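Local coordinates for adhesin (Streptococcus sanguinis SK1 = NCTC 7863, PDB 6VT2), which binds sialoglycans through two tandem Siglec-like modules, and so probably helps the streptococcus attach to sialylated host surfaces, at residues Q12-R18 with V121-Q127; E176-V180 with I192-V198; I215-G219 with I285-A291; P332-T336 with A351-V356. All coordinates share one frame; numbering follows the deposited sequence. Where two conformers were deposited one is given.

Contact 1. Residues Q12-R18 with V121-Q127; sequences QEVIAYR and VLVIRPQ
With chi1 at -71° and an extended chain beyond CG, Gln127 carries its amide across to Arg18, where NE2 donates to the Arg18 backbone O at 2.9 Å. The bond is nearly straight, 166° at the hydrogen, and lies in both the carbonyl plane and the amide plane. On the apolar side, Leu122 has CG anti to its backbone nitrogen (chi1 -173°), which lets CD1 touch Val14 CG1 at 3.7 Å and Ala16 CB at 3.8 Å. The CD1 of Ile124 closes on the same Ala16 methyl.

Leu122, Val14, Ala16 and Ile124 sit on strands 13-17 and 121-125, which run parallel and in register; Arg18 and Gln127 follow just beyond their ends. Amides and carbonyls alternate along the seam, as in Val14 N to Val121 O at 2.8 Å and Ala16 N to Val123 O at 2.7 Å. Val14 packs on Phe24, and Ala16 and Leu122 on Phe22, both of strand 21-29 in the second layer of the beta sandwich, while Ile124 meets Val84. On the other face Ile15 lies alongside Val123, its CD1 3.8 Å from Val123 CB, and the edge of the Tyr17 ring meets Pro126 O, with CD1 at 3.4 Å. Arg125 turns its guanidinium to a salt bridge with Glu129, while Arg18 pairs with Asp186 of the following Rib-type module.

Strand 13-17 is thus an edge strand fixed by backbone bonding, apolar toward the sandwich interior, with a charged residue, Arg18, just past its end. The Arg18-Asp186 pair implies that this end of the Siglec-like module is also electrostatically tied to its neighbour.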
loop_
_atom_site.group_PDB
_atom_site.type_symbol
_atom_site.label_atom_id
_atom_site.label_comp_id
_atom_site.label_asym_id
_atom_site.label_seq_id
_atom_site.Cartn_x
_atom_site.Cartn_y
_atom_site.Cartn_z
ATOM N N GLN A 12 -15.097 27.291 -32.724
ATOM C CA GLN A 12 -14.873 28.751 -32.783
ATOM C C GLN A 12 -13.630 29.078 -31.959
ATOM O O GLN A 12 -13.029 30.082 -32.191
ATOM C CB GLN A 12 -15.970 29.668 -32.227
ATOM C CG GLN A 12 -17.368 29.171 -32.006
ATOM C CD GLN A 12 -18.082 30.108 -31.041
ATOM O OE1 GLN A 12 -18.408 31.214 -31.419
ATOM N NE2 GLN A 12 -18.253 29.727 -29.775
ATOM N N GLU A 13 -13.371 28.275 -30.953
ATOM C CA GLU A 13 -12.201 28.553 -30.121
ATOM C C GLU A 13 -11.469 27.243 -29.867
ATOM O O GLU A 13 -12.098 26.291 -29.572
ATOM C CB GLU A 13 -12.612 29.157 -28.784
ATOM C CG GLU A 13 -11.458 29.449 -27.888
ATOM C CD GLU A 13 -11.960 29.875 -26.556
ATOM O OE1 GLU A 13 -12.465 29.026 -25.855
ATOM O OE2 GLU A 13 -11.857 31.052 -26.231
ATOM N N VAL A 14 -10.164 27.275 -29.949
ATOM C CA VAL A 14 -9.362 26.079 -29.678
ATOM C C VAL A 14 -8.315 26.521 -28.667
ATOM O O VAL A 14 -7.560 27.397 -28.982
ATOM C CB VAL A 14 -8.693 25.551 -30.940
ATOM C CG1 VAL A 14 -7.792 24.383 -30.592
ATOM C CG2 VAL A 14 -9.746 25.145 -31.955
ATOM N N ILE A 15 -8.343 25.961 -27.485
ATOM C CA ILE A 15 -7.315 26.294 -26.482
ATOM C C ILE A 15 -6.064 25.446 -26.776
ATOM O O ILE A 15 -6.231 24.280 -26.833
ATOM C CB ILE A 15 -7.835 26.048 -25.064
ATOM C CG1 ILE A 15 -9.087 26.869 -24.809
ATOM C CG2 ILE A 15 -6.754 26.329 -24.039
ATOM C CD1 ILE A 15 -8.894 28.306 -25.015
ATOM N N ALA A 16 -4.891 26.061 -26.850
ATOM C CA ALA A 16 -3.675 25.195 -27.202
ATOM C C ALA A 16 -2.707 25.566 -26.078
ATOM O O ALA A 16 -2.540 26.704 -25.832
ATOM C CB ALA A 16 -3.091 25.549 -28.534
ATOM N N TYR A 17 -2.078 24.617 -25.474
ATOM C CA TYR A 17 -1.192 24.916 -24.355
ATOM C C TYR A 17 0.220 25.136 -24.873
ATOM O O TYR A 17 0.645 24.425 -25.695
ATOM C CB TYR A 17 -1.269 23.798 -23.331
ATOM C CG TYR A 17 -2.627 23.799 -22.719
ATOM C CD1 TYR A 17 -2.965 24.783 -21.824
ATOM C CD2 TYR A 17 -3.589 22.914 -23.131
ATOM C CE1 TYR A 17 -4.225 24.867 -21.287
ATOM C CE2 TYR A 17 -4.858 22.998 -22.616
ATOM C CZ TYR A 17 -5.163 23.954 -21.685
ATOM O OH TYR A 17 -6.429 23.984 -21.242
ATOM N N ARG A 18 0.884 26.130 -24.349
ATOM C CA ARG A 18 2.251 26.476 -24.692
ATOM C C ARG A 18 3.132 25.234 -24.546
ATOM O O ARG A 18 3.081 24.631 -23.538
ATOM C CB ARG A 18 2.694 27.566 -23.731
ATOM C CG ARG A 18 4.143 27.922 -23.908
ATOM C CD ARG A 18 4.464 29.199 -23.186
ATOM N NE ARG A 18 4.127 29.115 -21.791
ATOM C CZ ARG A 18 4.339 30.062 -20.909
ATOM N NH1 ARG A 18 4.843 31.191 -21.305
ATOM N NH2 ARG A 18 4.038 29.884 -19.647
ATOM N N VAL A 121 -10.465 30.769 -33.378
ATOM C CA VAL A 121 -9.485 31.495 -32.590
ATOM C C VAL A 121 -8.692 30.460 -31.834
ATOM O O VAL A 121 -9.250 29.685 -31.043
ATOM C CB VAL A 121 -10.123 32.478 -31.628
ATOM C CG1 VAL A 121 -9.040 33.246 -30.898
ATOM C CG2 VAL A 121 -11.007 33.481 -32.407
ATOM N N LEU A 122 -7.406 30.428 -32.102
ATOM C CA LEU A 122 -6.459 29.607 -31.383
ATOM C C LEU A 122 -5.866 30.420 -30.253
ATOM O O LEU A 122 -5.338 31.503 -30.482
ATOM C CB LEU A 122 -5.400 29.119 -32.366
ATOM C CG LEU A 122 -4.422 28.108 -31.807
ATOM C CD1 LEU A 122 -5.117 26.811 -31.534
ATOM C CD2 LEU A 122 -3.297 27.979 -32.847
ATOM N N VAL A 123 -6.023 29.935 -29.043
ATOM C CA VAL A 123 -5.692 30.685 -27.843
ATOM C C VAL A 123 -4.585 29.955 -27.142
ATOM O O VAL A 123 -4.765 28.792 -26.760
ATOM C CB VAL A 123 -6.921 30.868 -26.941
ATOM C CG1 VAL A 123 -6.618 31.715 -25.696
ATOM C CG2 VAL A 123 -8.060 31.454 -27.689
ATOM N N ILE A 124 -3.488 30.665 -26.872
ATOM C CA ILE A 124 -2.327 30.019 -26.286
ATOM C C ILE A 124 -2.287 30.248 -24.781
ATOM O O ILE A 124 -2.263 31.393 -24.336
ATOM C CB ILE A 124 -1.029 30.499 -26.931
ATOM C CG1 ILE A 124 -1.132 30.440 -28.480
ATOM C CG2 ILE A 124 0.131 29.807 -26.326
ATOM C CD1 ILE A 124 -1.569 29.127 -28.978
ATOM N N ARG A 125 -2.320 29.170 -23.997
ATOM C CA ARG A 125 -2.404 29.246 -22.546
ATOM C C ARG A 125 -1.220 28.530 -21.936
ATOM O O ARG A 125 -0.610 27.635 -22.550
ATOM C CB ARG A 125 -3.729 28.645 -22.053
ATOM C CG ARG A 125 -4.905 29.368 -22.655
ATOM C CD ARG A 125 -4.829 30.843 -22.501
ATOM N NE ARG A 125 -4.865 31.219 -21.095
ATOM C CZ ARG A 125 -4.920 32.477 -20.696
ATOM N NH1 ARG A 125 -4.858 33.477 -21.590
ATOM N NH2 ARG A 125 -5.038 32.749 -19.415
ATOM N N PRO A 126 -0.883 28.872 -20.712
ATOM C CA PRO A 126 0.218 28.177 -20.044
ATOM C C PRO A 126 -0.196 26.788 -19.600
ATOM O O PRO A 126 -1.365 26.515 -19.327
ATOM C CB PRO A 126 0.547 29.088 -18.857
ATOM C CG PRO A 126 -0.849 29.599 -18.459
ATOM C CD PRO A 126 -1.552 29.856 -19.860
ATOM N N GLN A 127 0.802 25.911 -19.488
ATOM C CA GLN A 127 0.506 24.538 -19.092
ATOM C C GLN A 127 -0.171 24.438 -17.731
ATOM O O GLN A 127 -1.003 23.548 -17.510
ATOM C CB GLN A 127 1.776 23.701 -19.091
ATOM C CG GLN A 127 2.226 23.473 -20.532
ATOM C CD GLN A 127 3.292 22.449 -20.705
ATOM O OE1 GLN A 127 3.502 21.646 -19.831
ATOM N NE2 GLN A 127 3.986 22.477 -21.849
#

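Contact 2. Residues E176-V180 with I192-V198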
loop_
_atom_site.group_PDB
_atom_site.type_symbol
_atom_site.label_atom_id
_atom_site.label_comp_id
_atom_site.label_asym_id
_atom_site.label_seq_id
_atom_site.Cartn_x
_atom_site.Cartn_y
_atom_site.Cartn_z
ATOM N N GLU A 176 11.936 25.629 2.534
ATOM C CA GLU A 176 12.345 25.314 3.893
ATOM C C GLU A 176 11.188 24.884 4.776
ATOM O O GLU A 176 11.428 24.184 5.769
ATOM C CB GLU A 176 13.052 26.534 4.502
ATOM C CG GLU A 176 14.348 26.926 3.788
ATOM C CD GLU A 176 14.123 27.693 2.473
ATOM O OE1 GLU A 176 12.971 27.796 2.005
ATOM O OE2 GLU A 176 15.114 28.197 1.907
ATOM N N ASN A 177 9.958 25.290 4.459
ATOM C CA ASN A 177 8.775 24.981 5.249
ATOM C C ASN A 177 7.836 24.006 4.555
ATOM O O ASN A 177 6.686 23.831 4.996
ATOM C CB ASN A 177 8.032 26.265 5.623
ATOM C CG ASN A 177 7.320 26.894 4.455
ATOM O OD1 ASN A 177 7.498 26.490 3.330
ATOM N ND2 ASN A 177 6.478 27.854 4.731
ATOM N N GLY A 178 8.302 23.355 3.485
ATOM C CA GLY A 178 7.470 22.374 2.832
ATOM C C GLY A 178 6.571 22.869 1.703
ATOM O O GLY A 178 5.829 22.059 1.143
ATOM N N THR A 179 6.658 24.146 1.329
ATOM C CA THR A 179 5.911 24.643 0.194
ATOM C C THR A 179 6.469 24.007 -1.062
ATOM O O THR A 179 7.676 24.069 -1.317
ATOM C CB THR A 179 6.035 26.146 0.089
ATOM O OG1 THR A 179 5.573 26.788 1.274
ATOM C CG2 THR A 179 5.158 26.656 -1.068
ATOM N N VAL A 180 5.580 23.461 -1.891
ATOM C CA VAL A 180 6.018 22.751 -3.071
ATOM C C VAL A 180 5.739 23.610 -4.287
ATOM O O VAL A 180 4.626 24.104 -4.470
ATOM C CB VAL A 180 5.315 21.406 -3.191
ATOM C CG1 VAL A 180 5.622 20.791 -4.607
ATOM C CG2 VAL A 180 5.786 20.470 -2.118
ATOM N N ILE A 192 1.872 23.986 -4.014
ATOM C CA ILE A 192 1.132 23.268 -2.984
ATOM C C ILE A 192 1.607 23.813 -1.648
ATOM O O ILE A 192 2.800 23.759 -1.351
ATOM C CB ILE A 192 1.346 21.761 -3.083
ATOM C CG1 ILE A 192 1.026 21.241 -4.479
ATOM C CG2 ILE A 192 0.406 21.053 -2.072
ATOM C CD1 ILE A 192 1.226 19.765 -4.579
ATOM N N ALA A 193 0.683 24.382 -0.872
ATOM C CA ALA A 193 1.036 25.078 0.353
ATOM C C ALA A 193 1.521 24.094 1.386
ATOM O O ALA A 193 1.082 22.932 1.425
ATOM C CB ALA A 193 -0.158 25.827 0.922
ATOM N N ALA A 194 2.426 24.606 2.216
ATOM C CA ALA A 194 3.023 23.821 3.299
ATOM C C ALA A 194 1.982 23.147 4.171
ATOM O O ALA A 194 2.181 22.016 4.611
ATOM C CB ALA A 194 3.905 24.712 4.154
ATOM N N ALA A 195 0.848 23.797 4.397
ATOM C CA ALA A 195 -0.203 23.177 5.202
ATOM C C ALA A 195 -0.686 21.878 4.587
ATOM O O ALA A 195 -1.165 20.979 5.299
ATOM C CB ALA A 195 -1.365 24.163 5.372
ATOM N N GLN A 196 -0.568 21.735 3.270
ATOM C CA GLN A 196 -1.001 20.509 2.628
ATOM C C GLN A 196 0.134 19.528 2.378
ATOM O O GLN A 196 -0.088 18.493 1.756
ATOM C CB GLN A 196 -1.695 20.837 1.297
ATOM C CG GLN A 196 -3.107 21.300 1.440
ATOM C CD GLN A 196 -3.235 22.588 2.184
ATOM O OE1 GLN A 196 -2.752 23.640 1.737
ATOM N NE2 GLN A 196 -3.887 22.529 3.344
ATOM N N THR A 197 1.358 19.814 2.827
ATOM C CA THR A 197 2.442 18.894 2.582
ATOM C C THR A 197 3.088 18.362 3.845
ATOM O O THR A 197 3.558 17.229 3.827
ATOM C CB THR A 197 3.523 19.539 1.717
ATOM O OG1 THR A 197 4.094 20.630 2.421
ATOM C CG2 THR A 197 2.885 20.079 0.421
ATOM N N VAL A 198 3.215 19.178 4.887
ATOM C CA VAL A 198 3.954 18.753 6.066
ATOM C C VAL A 198 3.261 19.188 7.351
ATOM O O VAL A 198 2.537 20.185 7.405
ATOM C CB VAL A 198 5.385 19.305 6.086
ATOM C CG1 VAL A 198 6.147 18.852 4.904
ATOM C CG2 VAL A 198 5.314 20.840 6.149
HETATM O O HOH W 1 3.094 27.389 1.841
#
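Thr197 reaches over to the loop at Gly178, and each of its side-chain atoms meets Gly178 or Val180. CB stands 3.5 Å from Gly178 O. One branch, OG1, held between the backbone N and the carbonyl carbon (chi1 64°), donates to that same oxygen at 2.6 Å, arriving from above the carbonyl plane. The other branch, CG2, crosses to Val180 CG2 at 3.9 Å. A single threonine therefore gives a polar grip on the loop and an apolar touch on the strand that follows.

Gly178 has a positive phi of 90°, and its bare CA passes close to both Thr197 and Val198. Beyond it the chain enters strand 180-183, where Val180 and Ile192 form an antiparallel hydrogen-bonded pair; Val180 N meets Ile192 O at 2.8 Å and an angle of 178°. Their side chains share one face and turn to helix 149-162, on Val155 and Val159.

Asn177 OD1 accepts from Thr179 N, which makes an Asx turn, and also from Thr179 OG1. Ala194 CB lies against Asn177 and Thr179. A water joins Thr179 OG1, to which it donates, with Ala194 N, 2.9 Å from the water oxygen, at the start of the 3-10 turn 194-196.

The chemistry implies that, where regular pairing stops, side-chain oxygens and one water join the two loops of this Rib-type module, with Gly178 O bound by a hydroxyl instead of a strand amide.

Contact 3. Residues I215-G219 with I285-A291; sequences IFYRG and IPKSLPA
Arg218 and Ile285 bury far more surface here than any other residue, Arg218 working through its side-chain nitrogens, Ile285 through its backbone and an apolar side chain. Arg218 reaches to the type I turn Pro286-Leu289 and bends at chi3 (61°), swinging the guanidinium edge against two backbone carbonyls. NE donates to Leu289 O at 2.7 Å, with the oxygen close to the guanidinium plane, and NH2 donates to Lys287 O, also at 2.7 Å, in the carbonyl plane and on a lone pair. Two nitrogens thus hold two carbonyls and restrict rotation of the group. The methylene CD lies against Ala291, 4.0 Å from its CB.

Ile285 O accepts from Gly219 N at 2.8 Å, and a water bridges Ile285 N to Tyr217 O. Ile285 CG1 rests on Phe216 CB at 3.8 Å.

Strand 213-217 pairs with strand 314-321 at the edge of its sheet, and residues 285-291 belong to the loop that links strand 277-283 of the opposing sheet to strand 296-305. Leu289, whose side chain lies about 4 Å from the bound sialic acid, and Ile285 both lean on Tyr297 of that last strand, a glycan-pocket residue, while Ala291 N bonds to Ser389 in the adjoining Rib-type module.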
loop_
_atom_site.group_PDB
_atom_site.type_symbol
_atom_site.label_atom_id
_atom_site.label_comp_id
_atom_site.label_asym_id
_atom_site.label_seq_id
_atom_site.Cartn_x
_atom_site.Cartn_y
_atom_site.Cartn_z
ATOM N N ILE A 215 2.315 -16.400 26.077
ATOM C CA ILE A 215 2.500 -17.634 26.796
ATOM C C ILE A 215 3.495 -18.466 26.034
ATOM O O ILE A 215 3.321 -18.681 24.832
ATOM C CB ILE A 215 1.196 -18.393 26.921
ATOM C CG1 ILE A 215 0.247 -17.652 27.804
ATOM C CG2 ILE A 215 1.478 -19.738 27.577
ATOM C CD1 ILE A 215 -1.210 -18.223 27.687
ATOM N N PHE A 216 4.503 -18.970 26.746
ATOM C CA PHE A 216 5.467 -19.896 26.190
ATOM C C PHE A 216 5.380 -21.145 27.027
ATOM O O PHE A 216 5.572 -21.102 28.234
ATOM C CB PHE A 216 6.886 -19.327 26.199
ATOM C CG PHE A 216 7.151 -18.413 25.066
ATOM C CD1 PHE A 216 6.517 -17.183 24.912
ATOM C CD2 PHE A 216 8.096 -18.781 24.127
ATOM C CE1 PHE A 216 6.826 -16.377 23.810
ATOM C CE2 PHE A 216 8.319 -18.008 23.020
ATOM C CZ PHE A 216 7.720 -16.807 22.901
ATOM N N TYR A 217 5.170 -22.248 26.384
ATOM C CA TYR A 217 5.096 -23.519 27.080
ATOM C C TYR A 217 6.491 -24.048 27.261
ATOM O O TYR A 217 7.248 -24.143 26.286
ATOM C CB TYR A 217 4.253 -24.508 26.262
ATOM C CG TYR A 217 2.829 -24.089 26.264
ATOM C CD1 TYR A 217 1.990 -24.337 27.311
ATOM C CD2 TYR A 217 2.352 -23.329 25.218
ATOM C CE1 TYR A 217 0.708 -23.869 27.306
ATOM C CE2 TYR A 217 1.070 -22.853 25.233
ATOM C CZ TYR A 217 0.246 -23.160 26.265
ATOM O OH TYR A 217 -1.031 -22.638 26.294
ATOM N N ARG A 218 6.826 -24.434 28.480
ATOM C CA ARG A 218 8.156 -24.928 28.762
ATOM C C ARG A 218 8.475 -26.094 27.842
ATOM O O ARG A 218 7.686 -27.008 27.686
ATOM C CB ARG A 218 8.250 -25.340 30.241
ATOM C CG ARG A 218 8.040 -24.142 31.153
ATOM C CD ARG A 218 7.730 -24.555 32.601
ATOM N NE ARG A 218 8.805 -25.306 33.189
ATOM C CZ ARG A 218 8.725 -26.585 33.576
ATOM N NH1 ARG A 218 7.593 -27.238 33.483
ATOM N NH2 ARG A 218 9.735 -27.205 34.101
ATOM N N GLY A 219 9.630 -26.057 27.215
ATOM C CA GLY A 219 10.070 -27.131 26.384
ATOM C C GLY A 219 9.492 -27.191 25.010
ATOM O O GLY A 219 9.736 -28.189 24.316
ATOM N N ILE A 285 11.476 -21.569 26.220
ATOM C CA ILE A 285 11.769 -21.575 27.634
ATOM C C ILE A 285 12.102 -23.003 28.025
ATOM O O ILE A 285 11.226 -23.873 27.953
ATOM C CB ILE A 285 10.568 -21.055 28.418
ATOM C CG1 ILE A 285 10.222 -19.623 28.064
ATOM C CG2 ILE A 285 10.834 -21.161 29.941
ATOM C CD1 ILE A 285 11.305 -18.590 28.267
ATOM N N PRO A 286 13.326 -23.309 28.406
ATOM C CA PRO A 286 13.631 -24.693 28.791
ATOM C C PRO A 286 13.042 -25.069 30.129
ATOM O O PRO A 286 12.708 -24.216 30.946
ATOM C CB PRO A 286 15.147 -24.703 28.844
ATOM C CG PRO A 286 15.482 -23.264 29.311
ATOM C CD PRO A 286 14.472 -22.392 28.623
ATOM N N LYS A 287 12.896 -26.382 30.327
ATOM C CA LYS A 287 12.203 -26.824 31.524
ATOM C C LYS A 287 12.973 -26.481 32.785
ATOM O O LYS A 287 12.377 -26.501 33.858
ATOM C CB LYS A 287 11.928 -28.322 31.462
ATOM C CG LYS A 287 13.158 -29.224 31.561
ATOM C CD LYS A 287 12.822 -30.688 31.499
ATOM C CE LYS A 287 14.039 -31.508 31.928
ATOM N NZ LYS A 287 13.801 -32.962 31.720
ATOM N N SER A 288 14.254 -26.146 32.656
ATOM C CA SER A 288 15.022 -25.717 33.811
ATOM C C SER A 288 14.464 -24.449 34.437
ATOM O O SER A 288 14.802 -24.157 35.594
ATOM C CB SER A 288 16.457 -25.476 33.463
ATOM O OG SER A 288 16.517 -24.501 32.452
ATOM N N LEU A 289 13.641 -23.666 33.695
ATOM C CA LEU A 289 12.870 -22.579 34.274
ATOM C C LEU A 289 11.499 -23.097 34.681
ATOM O O LEU A 289 10.698 -23.444 33.807
ATOM C CB LEU A 289 12.726 -21.437 33.281
ATOM C CG LEU A 289 14.066 -20.755 32.994
ATOM C CD1 LEU A 289 13.857 -19.676 32.013
ATOM C CD2 LEU A 289 14.728 -20.170 34.244
ATOM N N PRO A 290 11.153 -23.049 35.952
ATOM C CA PRO A 290 9.823 -23.474 36.362
ATOM C C PRO A 290 8.765 -22.435 36.064
ATOM O O PRO A 290 9.007 -21.230 36.071
ATOM C CB PRO A 290 9.970 -23.657 37.873
ATOM C CG PRO A 290 11.086 -22.785 38.245
ATOM C CD PRO A 290 12.035 -22.781 37.076
ATOM N N ALA A 291 7.560 -22.922 35.828
ATOM C CA ALA A 291 6.397 -22.077 35.810
ATOM C C ALA A 291 6.033 -21.723 37.242
ATOM O O ALA A 291 6.398 -22.411 38.201
ATOM C CB ALA A 291 5.241 -22.787 35.115
HETATM O O HOH W 2 8.840 -22.060 25.322
#

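Contact 4. Residues P332-T336 with A351-V356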
loop_
_atom_site.group_PDB
_atom_site.type_symbol
_atom_site.label_atom_id
_atom_site.label_comp_id
_atom_site.label_asym_id
_atom_site.label_seq_id
_atom_site.Cartn_x
_atom_site.Cartn_y
_atom_site.Cartn_z
ATOM N N PRO A 332 -8.849 -44.119 27.300
ATOM C CA PRO A 332 -8.777 -45.324 26.463
ATOM C C PRO A 332 -10.134 -45.736 25.920
ATOM O O PRO A 332 -11.183 -45.434 26.490
ATOM C CB PRO A 332 -8.220 -46.387 27.411
ATOM C CG PRO A 332 -8.477 -45.920 28.701
ATOM C CD PRO A 332 -8.501 -44.387 28.700
ATOM N N GLY A 333 -10.091 -46.398 24.774
ATOM C CA GLY A 333 -11.296 -46.721 24.061
ATOM C C GLY A 333 -12.101 -47.795 24.737
ATOM O O GLY A 333 -13.315 -47.852 24.553
ATOM N N SER A 334 -11.458 -48.592 25.569
ATOM C CA SER A 334 -12.152 -49.583 26.370
ATOM C C SER A 334 -11.448 -49.676 27.709
ATOM O O SER A 334 -10.288 -49.275 27.871
ATOM C CB SER A 334 -12.215 -50.961 25.704
ATOM O OG SER A 334 -10.929 -51.436 25.502
ATOM N N LEU A 335 -12.212 -50.132 28.689
ATOM C CA LEU A 335 -11.646 -50.471 29.975
ATOM C C LEU A 335 -10.899 -51.777 29.859
ATOM O O LEU A 335 -11.063 -52.533 28.915
ATOM C CB LEU A 335 -12.728 -50.582 31.027
ATOM C CG LEU A 335 -13.656 -49.396 31.133
ATOM C CD1 LEU A 335 -14.700 -49.698 32.183
ATOM C CD2 LEU A 335 -12.910 -48.129 31.494
ATOM N N THR A 336 -10.000 -51.993 30.809
ATOM C CA THR A 336 -9.205 -53.207 30.910
ATOM C C THR A 336 -9.649 -53.990 32.131
ATOM O O THR A 336 -9.771 -53.429 33.221
ATOM C CB THR A 336 -7.740 -52.856 31.032
ATOM O OG1 THR A 336 -7.368 -52.196 29.810
ATOM C CG2 THR A 336 -6.850 -54.017 31.220
ATOM N N ALA A 351 -1.508 -53.574 29.637
ATOM C CA ALA A 351 -2.618 -53.447 28.720
ATOM C C ALA A 351 -3.216 -52.056 28.786
ATOM O O ALA A 351 -3.634 -51.516 27.754
ATOM C CB ALA A 351 -3.703 -54.471 29.059
ATOM N N ILE A 352 -3.295 -51.480 29.996
ATOM C CA ILE A 352 -3.849 -50.132 30.147
ATOM C C ILE A 352 -2.950 -49.127 29.460
ATOM O O ILE A 352 -3.403 -48.226 28.729
ATOM C CB ILE A 352 -4.061 -49.782 31.626
ATOM C CG1 ILE A 352 -5.260 -50.532 32.197
ATOM C CG2 ILE A 352 -4.281 -48.297 31.786
ATOM C CD1 ILE A 352 -5.292 -50.469 33.677
ATOM N N GLU A 353 -1.656 -49.257 29.719
ATOM C CA GLU A 353 -0.747 -48.308 29.126
ATOM C C GLU A 353 -0.897 -48.324 27.612
ATOM O O GLU A 353 -0.913 -47.263 26.994
ATOM C CB GLU A 353 0.683 -48.593 29.524
ATOM C CG GLU A 353 1.595 -47.475 29.007
ATOM C CD GLU A 353 3.060 -47.652 29.263
ATOM O OE1 GLU A 353 3.841 -47.102 28.440
ATOM O OE2 GLU A 353 3.427 -48.318 30.260
ATOM N N GLU A 354 -1.069 -49.506 27.005
ATOM C CA GLU A 354 -1.168 -49.589 25.550
ATOM C C GLU A 354 -2.426 -48.895 25.053
ATOM O O GLU A 354 -2.422 -48.233 24.007
ATOM C CB GLU A 354 -1.142 -51.053 25.095
ATOM C CG GLU A 354 -1.498 -51.275 23.657
ATOM C CD GLU A 354 -0.651 -50.438 22.716
ATOM O OE1 GLU A 354 -1.120 -50.198 21.570
ATOM O OE2 GLU A 354 0.480 -50.043 23.111
ATOM N N LYS A 355 -3.518 -49.053 25.769
ATOM C CA LYS A 355 -4.747 -48.419 25.338
ATOM C C LYS A 355 -4.671 -46.917 25.497
ATOM O O LYS A 355 -5.214 -46.177 24.661
ATOM C CB LYS A 355 -5.916 -48.944 26.129
ATOM C CG LYS A 355 -6.255 -50.428 25.855
ATOM C CD LYS A 355 -7.455 -50.896 26.637
ATOM C CE LYS A 355 -7.690 -52.322 26.380
ATOM N NZ LYS A 355 -8.951 -52.845 27.043
ATOM N N VAL A 356 -4.031 -46.464 26.585
ATOM C CA VAL A 356 -3.872 -45.024 26.766
ATOM C C VAL A 356 -2.944 -44.457 25.699
ATOM O O VAL A 356 -3.257 -43.422 25.088
ATOM C CB VAL A 356 -3.363 -44.706 28.175
ATOM C CG1 VAL A 356 -2.985 -43.272 28.255
ATOM C CG2 VAL A 356 -4.359 -45.039 29.207
HETATM O O HOH W 3 -7.484 -46.838 23.413
#
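In the second atypical Rib domain, an E-set-clan module, Lys355 of helix 346-360 stretches across to the loop that leads into strand 336-338. Its NZ donates to Ser334 OG at 2.9 Å. Two weak bonds accompany this one, to Leu335 O at 2.8 Å and to Thr336 OG1 at 3.3 Å. The ammonium thus has a backbone carbonyl and two hydroxyls around it, and these oxygens would probably stabilise its charge.

The methylenes matter as well. All the torsions beyond chi1 are near 180°, so the chain runs straight out from the helix, with CD and CE passing Thr336 OG1. At its root, CB packs on Pro332 CB at 3.7 Å.

One turn of the helix earlier, Ile352 and Ala351 meet Thr336 through carbon atoms. Thr336 CB meets Ile352 CG1 at 3.6 Å, and Thr336 CG2 touches Ala351 CB at 3.8 Å; the methyl faces the helix because it lies opposite the backbone N.

Further out, backbone bonds to Thr400 and Gln402 set Thr336 in place on the strand side. On the helix side, Ile352 and Val356 turn to Val378 of strand 378-381, which packs the helix on that strand. At the far end of the loop a water completes the join, accepting from Gly333 N at 3.0 Å and donating to Lys355 O at 2.7 Å.

Contacts 1 to 4 follow one another along the chain, one in each of four successive modules: Siglec-like, Rib-type, Siglec-like, Rib-type. Contacts 1 and 3 involve the first, outermost strand of the mixed sheet, 13-17 in one Siglec-like module and 213-217 in the other, and their centres lie about 78 Å apart. Contacts 2 and 4 belong to the two Rib-type modules: helix 149-162 packs beside contact 2, while helix 346-360 supplies one segment of contact 4. Within each Siglec-like and Rib-type pair the centres are nearer, about 31 Å for contacts 1 and 2 and 30 Å for contacts 3 and 4. This extended arrangement probably keeps the two glycan pockets apart, consistent with avidity from tandem binding.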